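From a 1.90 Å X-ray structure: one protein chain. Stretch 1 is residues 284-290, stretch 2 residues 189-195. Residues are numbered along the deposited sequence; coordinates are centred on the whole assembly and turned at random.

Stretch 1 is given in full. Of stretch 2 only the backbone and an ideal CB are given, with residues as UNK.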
ATOM      1  N   PHE A 284       4.158  -9.657   1.407  1.00 23.78           N
ATOM      2  CA  PHE A 284       4.299  -8.206   1.211  1.00 22.40           C
ATOM      3  C   PHE A 284       2.923  -7.501   1.415  1.00 24.97           C
ATOM      4  O   PHE A 284       2.808  -6.425   2.021  1.00 25.07           O
ATOM      5  CB  PHE A 284       4.824  -7.886  -0.201  1.00 24.88           C
ATOM      6  CG  PHE A 284       5.070  -6.395  -0.406  1.00 25.84           C
ATOM      7  CD1 PHE A 284       6.260  -5.822   0.032  1.00 29.97           C
ATOM      8  CD2 PHE A 284       4.082  -5.577  -0.929  1.00 34.27           C
ATOM      9  CE1 PHE A 284       6.484  -4.446  -0.112  1.00 28.52           C
ATOM     10  CE2 PHE A 284       4.278  -4.212  -1.070  1.00 30.19           C
ATOM     11  CZ  PHE A 284       5.462  -3.636  -0.636  1.00 29.40           C
ATOM     12  N   LEU A 285       1.885  -8.120   0.874  1.00 25.66           N
ATOM     13  CA  LEU A 285       0.531  -7.612   1.033  1.00 26.97           C
ATOM     14  C   LEU A 285       0.120  -7.550   2.498  1.00 27.83           C
ATOM     15  O   LEU A 285      -0.423  -6.553   2.952  1.00 27.53           O
ATOM     16  CB  LEU A 285      -0.424  -8.514   0.247  1.00 29.96           C
ATOM     17  CG  LEU A 285      -0.297  -8.448  -1.277  1.00 28.79           C
ATOM     18  CD1 LEU A 285      -1.153  -9.559  -1.988  1.00 31.02           C
ATOM     19  CD2 LEU A 285      -0.727  -7.080  -1.779  1.00 29.24           C
ATOM     20  N   TYR A 286       0.360  -8.641   3.219  1.00 26.22           N
ATOM     21  CA  TYR A 286       0.079  -8.740   4.635  1.00 27.91           C
ATOM     22  C   TYR A 286       0.834  -7.657   5.396  1.00 28.24           C
ATOM     23  O   TYR A 286       0.246  -6.924   6.185  1.00 27.40           O
ATOM     24  CB  TYR A 286       0.465 -10.136   5.146  1.00 30.05           C
ATOM     25  CG  TYR A 286       0.142 -10.383   6.607  1.00 31.65           C
ATOM     26  CD1 TYR A 286      -1.165 -10.585   7.032  1.00 35.45           C
ATOM     27  CD2 TYR A 286       1.145 -10.385   7.566  1.00 34.39           C
ATOM     28  CE1 TYR A 286      -1.460 -10.795   8.390  1.00 32.01           C
ATOM     29  CE2 TYR A 286       0.867 -10.585   8.915  1.00 35.02           C
ATOM     30  CZ  TYR A 286      -0.443 -10.792   9.316  1.00 36.77           C
ATOM     31  OH  TYR A 286      -0.724 -10.999  10.653  1.00 37.24           O
ATOM     32  N   GLY A 287       2.140  -7.555   5.183  1.00 27.06           N
ATOM     33  CA  GLY A 287       2.907  -6.536   5.907  1.00 27.25           C
ATOM     34  C   GLY A 287       2.369  -5.126   5.628  1.00 26.44           C
ATOM     35  O   GLY A 287       2.267  -4.316   6.526  1.00 26.57           O
ATOM     36  N   SER A 288       1.992  -4.840   4.387  1.00 24.88           N
ATOM     37  CA  SER A 288       1.536  -3.500   4.018  1.00 28.45           C
ATOM     38  C   SER A 288       0.169  -3.186   4.579  1.00 27.63           C
ATOM     39  O   SER A 288      -0.107  -2.057   4.956  1.00 29.06           O
ATOM     40  CB  SER A 288       1.445  -3.332   2.495  1.00 27.19           C
ATOM     41  OG  SER A 288       2.682  -3.593   1.866  1.00 30.16           O
ATOM     42  N   ILE A 289      -0.728  -4.161   4.557  1.00 28.15           N
ATOM     43  CA  ILE A 289      -2.057  -3.927   5.166  1.00 28.70           C
ATOM     44  C   ILE A 289      -1.940  -3.794   6.690  1.00 26.67           C
ATOM     45  O   ILE A 289      -2.552  -2.908   7.317  1.00 27.54           O
ATOM     46  CB  ILE A 289      -3.052  -5.074   4.860  1.00 27.05           C
ATOM     47  CG1 ILE A 289      -3.238  -5.284   3.366  1.00 28.95           C
ATOM     48  CG2 ILE A 289      -4.373  -4.795   5.570  1.00 31.07           C
ATOM     49  CD1 ILE A 289      -3.626  -4.065   2.643  1.00 43.49           C
ATOM     50  N   LYS A 290      -1.187  -4.695   7.302  1.00 25.64           N
ATOM     51  CA  LYS A 290      -0.921  -4.611   8.744  1.00 27.11           C
ATOM     52  C   LYS A 290      -0.271  -3.298   9.174  1.00 28.04           C
ATOM     53  O   LYS A 290      -0.562  -2.778  10.266  1.00 31.82           O
ATOM     54  CB  LYS A 290      -0.039  -5.764   9.226  1.00 27.56           C
ATOM     55  CG  LYS A 290      -0.727  -7.160   9.165  1.00 32.55           C
ATOM     56  CD  LYS A 290      -2.027  -7.185   9.975  1.00 38.14           C
ATOM     57  CE  LYS A 290      -1.754  -7.382  11.463  1.00 40.01           C
ATOM     58  NZ  LYS A 290      -2.988  -7.844  12.142  1.00 37.90           N
ATOM     59  N   UNK A 189      -9.116  -9.065  -2.387  1.00 27.88           N
ATOM     60  CA  UNK A 189      -9.207  -8.089  -1.267  1.00 28.98           C
ATOM     61  C   UNK A 189      -7.942  -7.288  -0.873  1.00 28.49           C
ATOM     62  O   UNK A 189      -7.981  -6.053  -0.742  1.00 26.26           O
ATOM     63  CB  UNK A 189      -9.666  -8.851  -0.022  1.00 28.98           C
ATOM     64  N   UNK A 190      -6.827  -7.996  -0.609  1.00 27.40           N
ATOM     65  CA  UNK A 190      -5.578  -7.320  -0.317  1.00 26.89           C
ATOM     66  C   UNK A 190      -5.153  -6.423  -1.458  1.00 28.16           C
ATOM     67  O   UNK A 190      -4.668  -5.325  -1.201  1.00 29.39           O
ATOM     68  CB  UNK A 190      -4.479  -8.340  -0.015  1.00 26.89           C
ATOM     69  N   UNK A 191      -5.329  -6.875  -2.711  1.00 27.76           N
ATOM     70  CA  UNK A 191      -4.876  -6.094  -3.850  1.00 27.54           C
ATOM     71  C   UNK A 191      -5.638  -4.814  -4.022  1.00 28.17           C
ATOM     72  O   UNK A 191      -5.039  -3.768  -4.298  1.00 30.94           O
ATOM     73  CB  UNK A 191      -4.982  -6.922  -5.132  1.00 27.54           C
ATOM     74  N   UNK A 192      -6.965  -4.894  -3.904  1.00 26.77           N
ATOM     75  CA  UNK A 192      -7.809  -3.708  -3.994  1.00 25.99           C
ATOM     76  C   UNK A 192      -7.554  -2.731  -2.849  1.00 27.94           C
ATOM     77  O   UNK A 192      -7.600  -1.511  -3.028  1.00 31.01           O
ATOM     78  CB  UNK A 192      -9.283  -4.116  -4.008  1.00 25.99           C
ATOM     79  N   UNK A 193      -7.286  -3.271  -1.672  1.00 26.48           N
ATOM     80  CA  UNK A 193      -6.996  -2.454  -0.527  1.00 27.58           C
ATOM     81  C   UNK A 193      -5.736  -1.653  -0.777  1.00 30.70           C
ATOM     82  O   UNK A 193      -5.669  -0.503  -0.390  1.00 33.01           O
ATOM     83  CB  UNK A 193      -6.858  -3.312   0.732  1.00 27.58           C
ATOM     84  N   UNK A 194      -4.723  -2.243  -1.407  1.00 29.59           N
ATOM     85  CA  UNK A 194      -3.499  -1.445  -1.614  1.00 30.31           C
ATOM     86  C   UNK A 194      -3.617  -0.428  -2.763  1.00 31.65           C
ATOM     87  O   UNK A 194      -3.133   0.727  -2.661  1.00 29.14           O
ATOM     88  CB  UNK A 194      -2.321  -2.381  -1.892  1.00 30.31           C
ATOM     89  N   UNK A 195      -4.258  -0.851  -3.848  1.00 29.46           N
ATOM     90  CA  UNK A 195      -4.324  -0.028  -5.072  1.00 31.24           C
ATOM     91  C   UNK A 195      -5.454   0.998  -4.980  1.00 30.92           C
ATOM     92  O   UNK A 195      -5.482   1.964  -5.745  1.00 33.33           O
ATOM     93  CB  UNK A 195      -4.524  -0.913  -6.304  1.00 31.24           C
TER

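Both stretches are helical, and their axes cross at 50° with a closest approach of 10.1 Å. Stretch 1 offers this neighbour a mostly apolar surface: the methyls of Leu-285, the CD1 end of Ile-289 and the CB of Ser-288, whose OG is already hydrogen-bonded to Phe-284 O (2.8 Å).

Position 189 has nothing of stretch 1 within 5.5 Å of its ideal CB, so this contact hardly restricts the choice. It is Asn-189, and Asn-189 O accepts a hydrogen bond from the backbone N of position 193 at 3.0 Å, an ordinary helical bond.

At position 190 the CA-to-CB bond points toward stretch 1, and the ideal CB lies 4.1 Å from Leu-285 CD1 and 4.7 Å from Ile-289 CG1. The CA atoms of 190 and Leu-285 are 6.3 Å apart, the closest such pair, so a compact apolar side chain fits best: alanine, valine or proline. A phi of -59° admits proline, and the backbone N makes no bond to the preceding turn, where the helix is kinked; proline, lacking an amide proton, loses nothing there. The residue is Pro-190, whose CB packs against Leu-285 CD1 at 4.0 Å.

Position 191 directs its CB away, with Leu-285 CD2 5.4 Å from the ideal atom. Only a side chain long enough to turn back could reach stretch 1; leucine, methionine or isoleucine might try. Leu-191 does so, with chi1 at -95°, between wells, bringing its CD1 to 3.6 Å from Leu-285 CD1.

Position 192 is out of reach of stretch 1, and many residues would serve. It is Thr-192, with chi1 in p.

Position 193 points toward stretch 1, its ideal CB already 3.8 Å from Ile-289 CD1. Contact is thus made by the first side-chain carbon, which favours a small residue such as alanine or serine, with alanine the better match to a methyl. Ala-193 places its CB 3.8 Å from Ile-289 CD1.

Position 194 also points toward stretch 1, but its ideal CB stands 5.0 Å from both Leu-285 CD2 and Ile-289 CD1. This leaves space for a branched or flexible apolar chain: leucine, isoleucine or methionine. Leu-194 fills it and has the largest covered area of either stretch. Its CD1 meets Leu-285 CD2 at 3.5 Å and Ile-289 CD1 at 3.3 Å, while its CD2 lies 3.6 Å from Ser-288 CB. Its chi2 of 110° is off the usual wells.

Position 195 is again out of reach, so stretch 1 sets no preference; it is Leu-195.

Stretch 2 (189-195) NPLTALL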
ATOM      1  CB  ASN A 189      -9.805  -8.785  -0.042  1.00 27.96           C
ATOM      2  CG  ASN A 189     -11.320  -9.090  -0.206  1.00 33.86           C
ATOM      3  OD1 ASN A 189     -11.868  -9.008  -1.304  1.00 34.79           O
ATOM      4  ND2 ASN A 189     -11.973  -9.457   0.884  1.00 35.87           N
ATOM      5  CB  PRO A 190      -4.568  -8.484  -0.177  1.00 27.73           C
ATOM      6  CG  PRO A 190      -5.395  -9.715   0.126  1.00 26.95           C
ATOM      7  CD  PRO A 190      -6.737  -9.472  -0.506  1.00 27.45           C
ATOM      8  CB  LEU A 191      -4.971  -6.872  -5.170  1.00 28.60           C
ATOM      9  CG  LEU A 191      -3.717  -7.586  -5.643  1.00 35.23           C
ATOM     10  CD1 LEU A 191      -3.390  -8.730  -4.719  1.00 42.23           C
ATOM     11  CD2 LEU A 191      -3.915  -8.113  -7.058  1.00 27.18           C
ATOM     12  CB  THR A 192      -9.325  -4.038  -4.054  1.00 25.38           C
ATOM     13  OG1 THR A 192      -9.698  -4.809  -2.929  1.00 31.72           O
ATOM     14  CG2 THR A 192      -9.687  -4.789  -5.332  1.00 31.17           C
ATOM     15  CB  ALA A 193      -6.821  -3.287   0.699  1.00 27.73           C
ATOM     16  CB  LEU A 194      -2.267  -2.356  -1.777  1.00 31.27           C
ATOM     17  CG  LEU A 194      -1.560  -2.736  -0.476  1.00 38.55           C
ATOM     18  CD1 LEU A 194      -1.735  -4.177  -0.096  1.00 41.20           C
ATOM     19  CD2 LEU A 194      -0.064  -2.447  -0.629  1.00 45.67           C
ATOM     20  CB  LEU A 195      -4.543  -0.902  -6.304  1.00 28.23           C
ATOM     21  CG  LEU A 195      -3.411  -1.874  -6.631  1.00 29.98           C
ATOM     22  CD1 LEU A 195      -3.898  -2.994  -7.527  1.00 33.03           C
ATOM     23  CD2 LEU A 195      -2.203  -1.176  -7.246  1.00 27.63           C
TER
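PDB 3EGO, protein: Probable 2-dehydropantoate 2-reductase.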